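GDSL-like Lipase/Acylhydrolase family protein (PDB 4K7J) probably removes O-acetyl groups from peptidoglycan, acting as a serine esterase of the SGNH (GDSL) hydrolase family. Local coordinates at residues 59-64 / 248-253; 109-114 / 126-131; 120-125 / 222-227; 287-292 / 331-336. All coordinates share one frame; numbering follows the deposited sequence.

Contact 1. Residues 59-64 / 248-253; sequences IGDSHT and GTNEAF. With ACT (acetate ion), chain C.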
loop_
_atom_site.group_PDB
_atom_site.type_symbol
_atom_site.label_atom_id
_atom_site.label_comp_id
_atom_site.label_asym_id
_atom_site.label_seq_id
_atom_site.Cartn_x
_atom_site.Cartn_y
_atom_site.Cartn_z
ATOM N N ILE A 59 0.024 -0.246 -2.856
ATOM C CA ILE A 59 -1.000 -1.268 -2.979
ATOM C C ILE A 59 -0.375 -2.435 -3.710
ATOM O O ILE A 59 0.187 -2.254 -4.789
ATOM C CB ILE A 59 -2.215 -0.745 -3.770
ATOM C CG1 ILE A 59 -2.606 0.652 -3.273
ATOM C CG2 ILE A 59 -3.406 -1.744 -3.688
ATOM C CD1 ILE A 59 -3.628 1.369 -4.156
ATOM N N GLY A 60 -0.437 -3.625 -3.120
ATOM C CA GLY A 60 0.238 -4.769 -3.712
ATOM C C GLY A 60 -0.075 -6.134 -3.121
ATOM O O GLY A 60 -1.177 -6.376 -2.639
ATOM N N ASP A 61 0.907 -7.027 -3.160
ATOM C CA ASP A 61 0.713 -8.416 -2.753
ATOM C C ASP A 61 1.406 -8.699 -1.411
ATOM O O ASP A 61 1.518 -7.814 -0.577
ATOM C CB ASP A 61 1.230 -9.356 -3.846
ATOM C CG ASP A 61 2.663 -9.040 -4.262
ATOM O OD1 ASP A 61 3.391 -8.372 -3.482
ATOM O OD2 ASP A 61 3.073 -9.453 -5.378
ATOM N N SER A 62 1.911 -9.913 -1.211
ATOM C CA SER A 62 2.435 -10.271 0.100
ATOM C C SER A 62 3.709 -9.506 0.427
ATOM O O SER A 62 4.008 -9.272 1.596
ATOM C CB SER A 62 2.673 -11.778 0.230
ATOM O OG SER A 62 3.933 -12.109 -0.305
ATOM N N HIS A 63 4.441 -9.087 -0.598
ATOM C CA HIS A 63 5.656 -8.306 -0.357
ATOM C C HIS A 63 5.261 -7.027 0.382
ATOM O O HIS A 63 5.970 -6.568 1.282
ATOM C CB HIS A 63 6.381 -7.945 -1.670
ATOM C CG HIS A 63 6.711 -9.117 -2.543
ATOM N ND1 HIS A 63 7.456 -10.195 -2.107
ATOM C CD2 HIS A 63 6.418 -9.365 -3.844
ATOM C CE1 HIS A 63 7.598 -11.058 -3.100
ATOM N NE2 HIS A 63 6.980 -10.576 -4.166
ATOM N N THR A 64 4.117 -6.466 -0.007
ATOM C CA THR A 64 3.589 -5.258 0.615
ATOM C C THR A 64 2.906 -5.588 1.946
ATOM O O THR A 64 3.067 -4.869 2.946
ATOM C CB THR A 64 2.591 -4.548 -0.330
ATOM O OG1 THR A 64 3.279 -4.116 -1.511
ATOM C CG2 THR A 64 1.935 -3.313 0.353
ATOM N N GLY A 248 2.839 -8.554 -9.608
ATOM C CA GLY A 248 3.626 -9.183 -10.657
ATOM C C GLY A 248 4.055 -10.585 -10.309
ATOM O O GLY A 248 4.055 -11.467 -11.161
ATOM N N THR A 249 4.407 -10.792 -9.045
ATOM C CA THR A 249 4.870 -12.103 -8.595
ATOM C C THR A 249 3.813 -13.185 -8.769
ATOM O O THR A 249 4.095 -14.261 -9.282
ATOM C CB THR A 249 5.330 -12.042 -7.134
ATOM O OG1 THR A 249 6.450 -11.152 -7.032
ATOM C CG2 THR A 249 5.739 -13.414 -6.634
ATOM N N ASN A 250 2.583 -12.903 -8.358
ATOM C CA ASN A 250 1.525 -13.894 -8.501
ATOM C C ASN A 250 1.030 -14.052 -9.937
ATOM O O ASN A 250 0.768 -15.174 -10.381
ATOM C CB ASN A 250 0.375 -13.582 -7.536
ATOM C CG ASN A 250 0.830 -13.614 -6.079
ATOM O OD1 ASN A 250 1.218 -14.657 -5.577
ATOM N ND2 ASN A 250 0.803 -12.465 -5.411
ATOM N N GLU A 251 0.900 -12.937 -10.660
ATOM C CA GLU A 251 0.563 -13.010 -12.081
ATOM C C GLU A 251 1.555 -13.964 -12.755
ATOM O O GLU A 251 1.172 -14.805 -13.562
ATOM C CB GLU A 251 0.642 -11.622 -12.746
ATOM C CG GLU A 251 -0.476 -10.643 -12.377
ATOM C CD GLU A 251 -0.189 -9.838 -11.112
ATOM O OE1 GLU A 251 0.640 -10.297 -10.307
ATOM O OE2 GLU A 251 -0.790 -8.745 -10.929
ATOM N N ALA A 252 2.828 -13.842 -12.385
ATOM C CA ALA A 252 3.892 -14.647 -12.995
ATOM C C ALA A 252 3.719 -16.143 -12.796
ATOM O O ALA A 252 4.223 -16.935 -13.590
ATOM C CB ALA A 252 5.245 -14.221 -12.471
ATOM N N PHE A 253 3.024 -16.543 -11.733
ATOM C CA PHE A 253 2.857 -17.976 -11.461
ATOM C C PHE A 253 1.607 -18.566 -12.099
ATOM O O PHE A 253 1.331 -19.757 -11.946
ATOM C CB PHE A 253 2.905 -18.272 -9.961
ATOM C CG PHE A 253 4.294 -18.366 -9.426
ATOM C CD1 PHE A 253 4.992 -19.563 -9.487
ATOM C CD2 PHE A 253 4.925 -17.254 -8.904
ATOM C CE1 PHE A 253 6.285 -19.651 -9.012
ATOM C CE2 PHE A 253 6.215 -17.336 -8.421
ATOM C CZ PHE A 253 6.897 -18.541 -8.477
HETATM C C ACT C . 2.805 -13.349 -2.697
HETATM O O ACT C . 2.739 -14.440 -2.058
HETATM O OXT ACT C . 1.793 -12.601 -2.681
HETATM C CH3 ACT C . 4.045 -12.936 -3.428
HETATM O O HOH W 1 1.439 -10.191 -7.478
HETATM O O HOH W 2 5.192 -8.602 -6.979
#
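CG of His63 and OG1 of Thr249 each lie anti to their own carbonyl carbon, beside the backbone N (chi1 -55° and -63°), and from CB atoms that point across the gap between 59-64 and 248-253 the two side chains meet. The setting is the active site of an SGNH hydrolase: Gly60-Asp61-Ser62 matches the GDS signature, whose serine is the nucleophile in this family, and Asn250, in Gly-Thr-Asn-Glu, matches the asparagine of the third conserved block (block III). His63 NE2 and Thr249 OG1 share a hydrogen bond of 3.0 Å, with the hydroxyl at the ring edge. The other ring nitrogen, ND1, is bonded to Tyr357, so both ends of the imidazole are held. Asp61, at the N-cap of helix 62-65, takes the N-H of His63 on OD1, which is approached from above the carboxylate plane. Its OD2 is wired across by water: one molecule donates to it at 2.8 Å and accepts from Thr249 N, while another lies near OD2 and accepts from Asn250 N. The Asp61 carboxylate and the Asn250 amide stand 90° apart. A bound acetate, probably from the crystallisation liquor, has its OXT bonded by Ser62 N at 3.1 Å and, almost straight, by Asn250 ND2 at 2.9 Å. With Gly218 N also bonded to the ion, this is consistent with the Ser, Gly and Asn donors of the family's oxyanion hole; His351 NE2 is a further partner. The acetate methyl sits 3.8 Å above one face of the His63 ring, toward the rim, and the acetate carbon lies just 2.9 Å from Ser62 OG.

Contact 2. Residues 109-114 / 126-131; sequences QSLTSR and LAHTGS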
loop_
_atom_site.group_PDB
_atom_site.type_symbol
_atom_site.label_atom_id
_atom_site.label_comp_id
_atom_site.label_asym_id
_atom_site.label_seq_id
_atom_site.Cartn_x
_atom_site.Cartn_y
_atom_site.Cartn_z
ATOM N N GLN A 109 -13.405 -8.453 14.022
ATOM C CA GLN A 109 -12.960 -9.583 13.202
ATOM C C GLN A 109 -12.696 -9.187 11.753
ATOM O O GLN A 109 -13.616 -8.778 11.055
ATOM C CB GLN A 109 -13.983 -10.721 13.240
ATOM C CG GLN A 109 -13.534 -11.925 12.404
ATOM C CD GLN A 109 -12.209 -12.516 12.895
ATOM O OE1 GLN A 109 -12.002 -12.698 14.105
ATOM N NE2 GLN A 109 -11.299 -12.809 11.953
ATOM N N SER A 110 -11.450 -9.327 11.298
ATOM C CA SER A 110 -11.101 -8.951 9.925
ATOM C C SER A 110 -11.545 -9.981 8.883
ATOM O O SER A 110 -11.772 -11.150 9.194
ATOM C CB SER A 110 -9.598 -8.704 9.783
ATOM O OG SER A 110 -8.880 -9.906 10.039
ATOM N N LEU A 111 -11.668 -9.512 7.648
ATOM C CA LEU A 111 -12.023 -10.336 6.502
ATOM C C LEU A 111 -11.312 -9.707 5.311
ATOM O O LEU A 111 -11.315 -8.479 5.172
ATOM C CB LEU A 111 -13.537 -10.310 6.283
ATOM C CG LEU A 111 -14.011 -10.979 4.997
ATOM C CD1 LEU A 111 -13.847 -12.476 5.140
ATOM C CD2 LEU A 111 -15.450 -10.598 4.647
ATOM N N THR A 112 -10.667 -10.516 4.469
ATOM C CA THR A 112 -9.982 -9.960 3.298
ATOM C C THR A 112 -10.416 -10.616 1.982
ATOM O O THR A 112 -11.034 -11.679 1.977
ATOM C CB THR A 112 -8.443 -10.062 3.393
ATOM O OG1 THR A 112 -8.003 -11.333 2.876
ATOM C CG2 THR A 112 -7.949 -9.844 4.812
ATOM N N SER A 113 -10.043 -9.999 0.868
ATOM C CA SER A 113 -10.473 -10.473 -0.447
ATOM C C SER A 113 -9.588 -11.604 -0.968
ATOM O O SER A 113 -9.844 -12.143 -2.037
ATOM C CB SER A 113 -10.527 -9.320 -1.467
ATOM O OG SER A 113 -9.300 -8.600 -1.509
ATOM N N ARG A 114 -8.557 -11.961 -0.209
ATOM C CA ARG A 114 -7.691 -13.061 -0.589
ATOM C C ARG A 114 -8.475 -14.340 -0.927
ATOM O O ARG A 114 -8.301 -14.905 -2.000
ATOM C CB ARG A 114 -6.651 -13.330 0.504
ATOM C CG ARG A 114 -5.797 -14.567 0.256
ATOM C CD ARG A 114 -4.699 -14.694 1.311
ATOM N NE ARG A 114 -3.796 -15.804 1.019
ATOM C CZ ARG A 114 -3.924 -17.028 1.526
ATOM N NH1 ARG A 114 -4.919 -17.304 2.358
ATOM N NH2 ARG A 114 -3.054 -17.977 1.195
ATOM N N LEU A 126 -11.739 -5.511 5.390
ATOM C CA LEU A 126 -12.688 -4.883 6.302
ATOM C C LEU A 126 -12.683 -5.633 7.624
ATOM O O LEU A 126 -12.173 -6.757 7.704
ATOM C CB LEU A 126 -14.100 -4.824 5.693
ATOM C CG LEU A 126 -14.840 -6.123 5.344
ATOM C CD1 LEU A 126 -15.530 -6.746 6.558
ATOM C CD2 LEU A 126 -15.860 -5.905 4.222
ATOM N N ALA A 127 -13.234 -5.018 8.666
ATOM C CA ALA A 127 -13.402 -5.730 9.936
ATOM C C ALA A 127 -14.841 -5.600 10.437
ATOM O O ALA A 127 -15.404 -4.511 10.408
ATOM C CB ALA A 127 -12.428 -5.226 10.961
ATOM N N HIS A 128 -15.444 -6.707 10.866
ATOM C CA HIS A 128 -16.776 -6.658 11.469
ATOM C C HIS A 128 -16.592 -6.312 12.947
ATOM O O HIS A 128 -15.892 -7.032 13.658
ATOM C CB HIS A 128 -17.476 -8.025 11.373
ATOM C CG HIS A 128 -17.608 -8.552 9.978
ATOM N ND1 HIS A 128 -18.293 -7.877 8.988
ATOM C CD2 HIS A 128 -17.174 -9.709 9.417
ATOM C CE1 HIS A 128 -18.262 -8.589 7.874
ATOM N NE2 HIS A 128 -17.594 -9.705 8.108
ATOM N N THR A 129 -17.202 -5.229 13.413
ATOM C CA THR A 129 -16.981 -4.780 14.787
ATOM C C THR A 129 -17.879 -5.535 15.775
ATOM O O THR A 129 -17.489 -5.779 16.916
ATOM C CB THR A 129 -17.252 -3.256 14.982
ATOM O OG1 THR A 129 -18.659 -2.983 14.832
ATOM C CG2 THR A 129 -16.447 -2.410 14.004
ATOM N N GLY A 130 -19.084 -5.880 15.337
ATOM C CA GLY A 130 -20.060 -6.509 16.203
ATOM C C GLY A 130 -20.682 -5.448 17.101
ATOM O O GLY A 130 -20.223 -4.308 17.132
ATOM N N SER A 131 -21.725 -5.812 17.834
ATOM C CA SER A 131 -22.255 -4.911 18.854
ATOM C C SER A 131 -21.341 -5.013 20.065
ATOM O O SER A 131 -20.669 -6.022 20.248
ATOM C CB SER A 131 -23.689 -5.296 19.215
ATOM O OG SER A 131 -23.760 -6.657 19.613
#
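Gln109 and His128 exchange two backbone hydrogen bonds, Gln109 N to His128 O at 2.9 Å and His128 N to Gln109 O at 2.8 Å. Leu111 and Leu126 repeat the pattern, with Leu111 N to Leu126 O at 2.8 Å and Leu126 N to Leu111 O at 3.0 Å. Between these two antiparallel hydrogen-bonded pairs, Ser110 and Ala127 form a non-hydrogen-bonded pair in which the strands draw close; there Ala127 CA makes a CA-H...O contact of 3.3 Å with Gln109 O, and Ser110 CA makes a matching one with Leu126 O. The two strands are the arms of a long-looped beta hairpin at the border of a five-stranded antiparallel sheet: 109-112 is the outermost strand and 125-128 passes the ladder on to 195-203. With a second five-stranded antiparallel sheet in the same region, this is consistent with a beta-sandwich related to galactose-binding domains. Gln109, Leu111, Leu126 and His128 project from one face of the sheet. Leu126 CG lies between its backbone N and carbonyl carbon (chi1 62°). Its CD1 lies 4.1 Å from Leu111 CB. The same CD1 rests 3.5 Å above a face of the His128 imidazole, offset toward the rim. Leu111 CD2 approaches the ring obliquely, 4.2 Å from His128 NE2, and His128 ND1 is hydrogen-bonded to Asp196 on strand 195-203. The Gln109 chain bends at chi2, and its NE2 donates in the carbonyl plane to a lone pair of Ser110 O. From the other face Ser110 OG bonds to Asn93 O.

Contact 3. Residues 120-125 / 222-227; sequences FPLGGI and TQWSKW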
loop_
_atom_site.group_PDB
_atom_site.type_symbol
_atom_site.label_atom_id
_atom_site.label_comp_id
_atom_site.label_asym_id
_atom_site.label_seq_id
_atom_site.Cartn_x
_atom_site.Cartn_y
_atom_site.Cartn_z
ATOM N N PHE A 120 -16.060 -4.972 -0.289
ATOM C CA PHE A 120 -14.804 -4.437 0.229
ATOM C C PHE A 120 -14.552 -3.010 -0.251
ATOM O O PHE A 120 -14.758 -2.708 -1.419
ATOM C CB PHE A 120 -13.618 -5.314 -0.196
ATOM C CG PHE A 120 -13.628 -6.718 0.381
ATOM C CD1 PHE A 120 -13.276 -6.942 1.697
ATOM C CD2 PHE A 120 -13.922 -7.809 -0.423
ATOM C CE1 PHE A 120 -13.269 -8.217 2.224
ATOM C CE2 PHE A 120 -13.912 -9.097 0.087
ATOM C CZ PHE A 120 -13.585 -9.307 1.411
ATOM N N PRO A 121 -14.076 -2.132 0.644
ATOM C CA PRO A 121 -13.599 -0.823 0.194
ATOM C C PRO A 121 -12.197 -1.004 -0.374
ATOM O O PRO A 121 -11.650 -2.106 -0.257
ATOM C CB PRO A 121 -13.543 -0.012 1.493
ATOM C CG PRO A 121 -13.191 -1.033 2.538
ATOM C CD PRO A 121 -13.820 -2.349 2.077
ATOM N N LEU A 122 -11.636 0.040 -0.979
ATOM C CA LEU A 122 -10.291 -0.030 -1.548
ATOM C C LEU A 122 -9.314 -0.690 -0.580
ATOM O O LEU A 122 -9.294 -0.339 0.595
ATOM C CB LEU A 122 -9.778 1.371 -1.902
ATOM C CG LEU A 122 -8.398 1.309 -2.558
ATOM C CD1 LEU A 122 -8.548 1.054 -4.031
ATOM C CD2 LEU A 122 -7.594 2.576 -2.282
ATOM N N GLY A 123 -8.543 -1.674 -1.063
ATOM C CA GLY A 123 -7.545 -2.349 -0.238
ATOM C C GLY A 123 -7.898 -3.799 0.068
ATOM O O GLY A 123 -7.031 -4.613 0.435
ATOM N N GLY A 124 -9.186 -4.114 -0.050
ATOM C CA GLY A 124 -9.675 -5.468 0.117
ATOM C C GLY A 124 -9.730 -5.986 1.548
ATOM O O GLY A 124 -9.781 -7.196 1.767
ATOM N N ILE A 125 -9.740 -5.082 2.524
ATOM C CA ILE A 125 -9.808 -5.484 3.927
ATOM C C ILE A 125 -10.944 -4.762 4.638
ATOM O O ILE A 125 -11.112 -3.549 4.491
ATOM C CB ILE A 125 -8.474 -5.189 4.653
ATOM C CG1 ILE A 125 -7.335 -5.955 3.978
ATOM C CG2 ILE A 125 -8.560 -5.527 6.155
ATOM C CD1 ILE A 125 -5.993 -5.717 4.585
ATOM N N THR A 222 -5.368 -7.143 -11.203
ATOM C CA THR A 222 -6.700 -7.281 -11.783
ATOM C C THR A 222 -7.730 -7.676 -10.736
ATOM O O THR A 222 -8.929 -7.496 -10.942
ATOM C CB THR A 222 -6.739 -8.309 -12.935
ATOM O OG1 THR A 222 -6.323 -9.603 -12.457
ATOM C CG2 THR A 222 -5.836 -7.857 -14.077
ATOM N N GLN A 223 -7.267 -8.199 -9.608
ATOM C CA GLN A 223 -8.180 -8.635 -8.562
ATOM C C GLN A 223 -8.735 -7.485 -7.722
ATOM O O GLN A 223 -9.440 -7.726 -6.755
ATOM C CB GLN A 223 -7.542 -9.708 -7.677
ATOM C CG GLN A 223 -7.340 -11.023 -8.439
ATOM C CD GLN A 223 -6.486 -12.006 -7.693
ATOM O OE1 GLN A 223 -5.636 -11.620 -6.907
ATOM N NE2 GLN A 223 -6.711 -13.297 -7.932
ATOM N N TRP A 224 -8.429 -6.244 -8.098
ATOM C CA TRP A 224 -9.204 -5.113 -7.596
ATOM C C TRP A 224 -10.696 -5.305 -7.935
ATOM O O TRP A 224 -11.577 -4.728 -7.279
ATOM C CB TRP A 224 -8.704 -3.792 -8.186
ATOM C CG TRP A 224 -7.373 -3.306 -7.643
ATOM C CD1 TRP A 224 -6.404 -4.050 -7.024
ATOM C CD2 TRP A 224 -6.886 -1.960 -7.678
ATOM N NE1 TRP A 224 -5.346 -3.245 -6.673
ATOM C CE2 TRP A 224 -5.616 -1.960 -7.073
ATOM C CE3 TRP A 224 -7.406 -0.752 -8.167
ATOM C CZ2 TRP A 224 -4.853 -0.799 -6.939
ATOM C CZ3 TRP A 224 -6.648 0.397 -8.037
ATOM C CH2 TRP A 224 -5.385 0.367 -7.423
ATOM N N SER A 225 -10.977 -6.116 -8.956
ATOM C CA SER A 225 -12.363 -6.411 -9.352
ATOM C C SER A 225 -13.170 -7.106 -8.234
ATOM O O SER A 225 -14.402 -7.064 -8.229
ATOM C CB SER A 225 -12.401 -7.243 -10.643
ATOM O OG SER A 225 -12.053 -8.587 -10.376
ATOM N N LYS A 226 -12.469 -7.716 -7.280
ATOM C CA LYS A 226 -13.098 -8.293 -6.090
ATOM C C LYS A 226 -13.659 -7.233 -5.150
ATOM O O LYS A 226 -14.443 -7.558 -4.254
ATOM C CB LYS A 226 -12.084 -9.121 -5.287
ATOM C CG LYS A 226 -11.606 -10.418 -5.929
ATOM C CD LYS A 226 -10.593 -11.071 -4.980
ATOM C CE LYS A 226 -10.099 -12.429 -5.463
ATOM N NZ LYS A 226 -9.071 -12.967 -4.498
ATOM N N TRP A 227 -13.227 -5.983 -5.320
ATOM C CA TRP A 227 -13.612 -4.915 -4.399
ATOM C C TRP A 227 -14.841 -4.178 -4.951
ATOM O O TRP A 227 -15.212 -4.381 -6.105
ATOM C CB TRP A 227 -12.446 -3.942 -4.151
ATOM C CG TRP A 227 -11.152 -4.590 -3.735
ATOM C CD1 TRP A 227 -10.987 -5.842 -3.216
ATOM C CD2 TRP A 227 -9.841 -4.020 -3.825
ATOM N NE1 TRP A 227 -9.661 -6.081 -2.973
ATOM C CE2 TRP A 227 -8.935 -4.977 -3.337
ATOM C CE3 TRP A 227 -9.344 -2.783 -4.270
ATOM C CZ2 TRP A 227 -7.557 -4.743 -3.274
ATOM C CZ3 TRP A 227 -7.973 -2.553 -4.215
ATOM C CH2 TRP A 227 -7.095 -3.536 -3.734
#
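This is a buried contact between two loops, made by packing, in which the loop 120-125 of the N-terminal beta-rich region lies over the indole of Trp227 in the hydrolase region. Trp227 CG is anti to its carbonyl carbon (chi1 -52°), which starts the ring off toward the loop, and the backbone there meets it over one face. Gly123 N lies 3.3 Å from CZ3 of Trp227. Gly123 CA stands 3.9 Å from the centroid of the six-membered ring and only 19° off its normal, a CH-pi contact. Gly124 CA comes within 3.2 Å of Trp227 NE1, a closeness possible because Gly124 carries no CB. NE1 itself is hydrogen-bonded to Ser113 OG, which helps fix the ring's rotation. Leu122 extends the cover at the benzo end, its CD1 3.7 Å from Trp227 CZ3, and reaches on over a face of the Trp224 ring. At the pyrrole end Phe120 CB stands 4.0 Å from Trp227 CD1, while Lys226 O is near the plane of the Phe120 ring, at its edge. The opposite face of the Trp227 indole is filled by its own segment, with Trp224 CA 3.9 Å above the plane, over the centre. The indole is thus sandwiched between a turn and a 3-10 segment, and Ile59 of the central strand 53-60 packs on both tryptophans. The turn from Pro121 to Gly124 is closed by Gly124 N bonding to Pro121 O at 3.2 Å: a type II beta turn, with Gly123 in its third position at positive phi (111°), laid against an aromatic face.

Contact 4. Residues 287-292 / 331-336; sequences APESLK and GGICSM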
loop_
_atom_site.group_PDB
_atom_site.type_symbol
_atom_site.label_atom_id
_atom_site.label_comp_id
_atom_site.label_asym_id
_atom_site.label_seq_id
_atom_site.Cartn_x
_atom_site.Cartn_y
_atom_site.Cartn_z
ATOM N N ALA A 287 8.069 -6.727 -11.039
ATOM C CA ALA A 287 8.229 -7.893 -10.183
ATOM C C ALA A 287 9.711 -8.249 -9.953
ATOM O O ALA A 287 10.534 -8.129 -10.871
ATOM C CB ALA A 287 7.483 -9.071 -10.768
ATOM N N PRO A 288 10.053 -8.680 -8.723
ATOM C CA PRO A 288 11.404 -9.190 -8.469
ATOM C C PRO A 288 11.587 -10.519 -9.175
ATOM O O PRO A 288 10.600 -11.104 -9.617
ATOM C CB PRO A 288 11.414 -9.417 -6.950
ATOM C CG PRO A 288 9.973 -9.666 -6.595
ATOM C CD PRO A 288 9.195 -8.758 -7.522
ATOM N N GLU A 289 12.817 -11.006 -9.283
ATOM C CA GLU A 289 12.994 -12.360 -9.767
ATOM C C GLU A 289 12.410 -13.313 -8.734
ATOM O O GLU A 289 12.630 -13.152 -7.538
ATOM C CB GLU A 289 14.466 -12.704 -10.031
ATOM C CG GLU A 289 14.642 -14.150 -10.519
ATOM C CD GLU A 289 16.046 -14.468 -11.029
ATOM O OE1 GLU A 289 16.988 -14.549 -10.213
ATOM O OE2 GLU A 289 16.200 -14.653 -12.253
ATOM N N SER A 290 11.649 -14.290 -9.214
ATOM C CA SER A 290 11.169 -15.397 -8.406
ATOM C C SER A 290 11.681 -16.661 -9.057
ATOM O O SER A 290 12.057 -16.647 -10.232
ATOM C CB SER A 290 9.635 -15.446 -8.385
ATOM O OG SER A 290 9.100 -14.318 -7.717
ATOM N N LEU A 291 11.692 -17.751 -8.299
ATOM C CA LEU A 291 12.084 -19.047 -8.829
ATOM C C LEU A 291 10.963 -20.047 -8.635
ATOM O O LEU A 291 10.381 -20.130 -7.555
ATOM C CB LEU A 291 13.349 -19.550 -8.134
ATOM C CG LEU A 291 14.521 -18.573 -8.238
ATOM C CD1 LEU A 291 15.750 -19.108 -7.513
ATOM C CD2 LEU A 291 14.837 -18.285 -9.700
ATOM N N LYS A 292 10.666 -20.792 -9.696
ATOM C CA LYS A 292 9.720 -21.893 -9.652
ATOM C C LYS A 292 10.356 -23.040 -8.883
ATOM O O LYS A 292 9.678 -23.864 -8.270
ATOM C CB LYS A 292 9.394 -22.346 -11.072
ATOM C CG LYS A 292 8.270 -23.353 -11.149
ATOM C CD LYS A 292 7.036 -22.791 -10.463
ATOM C CE LYS A 292 5.876 -23.772 -10.472
ATOM N NZ LYS A 292 4.657 -23.145 -9.890
ATOM N N GLY A 331 20.158 -7.232 -8.850
ATOM C CA GLY A 331 21.321 -7.668 -9.606
ATOM C C GLY A 331 20.964 -8.228 -10.966
ATOM O O GLY A 331 21.821 -8.755 -11.666
ATOM N N GLY A 332 19.694 -8.117 -11.345
ATOM C CA GLY A 332 19.246 -8.577 -12.649
ATOM C C GLY A 332 18.865 -10.043 -12.646
ATOM O O GLY A 332 18.631 -10.620 -11.586
ATOM N N ILE A 333 18.814 -10.649 -13.833
ATOM C CA ILE A 333 18.432 -12.054 -13.964
ATOM C C ILE A 333 19.444 -12.928 -13.225
ATOM O O ILE A 333 20.603 -12.540 -13.075
ATOM C CB ILE A 333 18.336 -12.466 -15.449
ATOM C CG1 ILE A 333 17.605 -13.808 -15.613
ATOM C CG2 ILE A 333 19.720 -12.459 -16.109
ATOM C CD1 ILE A 333 17.490 -14.272 -17.073
ATOM N N CYS A 334 18.992 -14.079 -12.735
ATOM C CA CYS A 334 19.851 -15.012 -12.009
ATOM C C CYS A 334 20.421 -14.385 -10.734
ATOM O O CYS A 334 21.604 -14.531 -10.422
ATOM C CB CYS A 334 20.982 -15.526 -12.920
ATOM S SG CYS A 334 22.029 -16.819 -12.183
ATOM N N SER A 335 19.579 -13.677 -9.991
ATOM C CA SER A 335 20.031 -13.061 -8.743
ATOM C C SER A 335 19.329 -13.646 -7.517
ATOM O O SER A 335 19.862 -13.585 -6.417
ATOM C CB SER A 335 19.808 -11.555 -8.785
ATOM O OG SER A 335 18.426 -11.277 -8.924
ATOM N N MET A 336 18.141 -14.217 -7.704
ATOM C CA MET A 336 17.365 -14.695 -6.565
ATOM C C MET A 336 18.054 -15.824 -5.807
ATOM O O MET A 336 18.014 -15.848 -4.573
ATOM C CB MET A 336 15.930 -15.090 -6.958
ATOM C CG MET A 336 15.149 -15.840 -5.864
ATOM S SD MET A 336 14.997 -14.915 -4.309
ATOM C CE MET A 336 13.415 -14.084 -4.490
#
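Glu289 binds the backbone of 334-336 through three hydrogen bonds, an example of a buried carboxylate gathering up the N-H groups of a turn. Its chain runs out extended, with CG anti to the backbone N (chi1 179°) and CD anti to CA (chi2 170°). OE1 is gripped twice: Met336 N donates at 2.8 Å, almost straight at 175°, and Ser335 N donates at 2.7 Å from the syn side. OE2 takes Cys334 N at 2.9 Å, also syn, and forms a salt bridge with Arg301. Because Met336 opens helix 336-341, the negative charge stands at a helix N terminus, where the helix dipole would probably favour it. Within the turn, Ser335 OG donates to Gly332 O at 2.7 Å.

The apolar contact is Leu291 CG against Met336 CG, at 3.7 Å, as the two side chains cross obliquely. The methionine chain bends at chi2 and chi3, and its methyl CE makes a close approach to a backbone carbonyl, 3.3 Å from Glu289 O.

The covalent tie is the disulfide from Cys334 to Cys298, which joins this turn to the stretch leading into helix 305-318. The contact therefore links the loop following the central-sheet strand 281-286 with the connection between helices 326-329 and 336-341; Gly331 ends the first in a Schellman motif, and the side chains of Pro288 and Glu289 rest on Trp326 and Gln327 of that helix.

From the N terminus, strand 53-60 of the central sheet opens contact 1, whose loop closes only at 248-253, after the whole beta-rich region has been threaded. Contacts 2 and 3 are both nested in that loop, and they cross each other: 109-114, 120-125, 126-131 and 222-227 alternate. Ser113 ties the hairpin of contact 2 to contact 3, bonding to Lys226 as well as Trp227, and contact 1 touches contact 3 through Ile59. Contact 4 follows in series, closing a shorter loop within the hydrolase region. It touches contact 1 through Thr249 and Phe253, whereas contact 2 lies about 35 Å away, centre to centre.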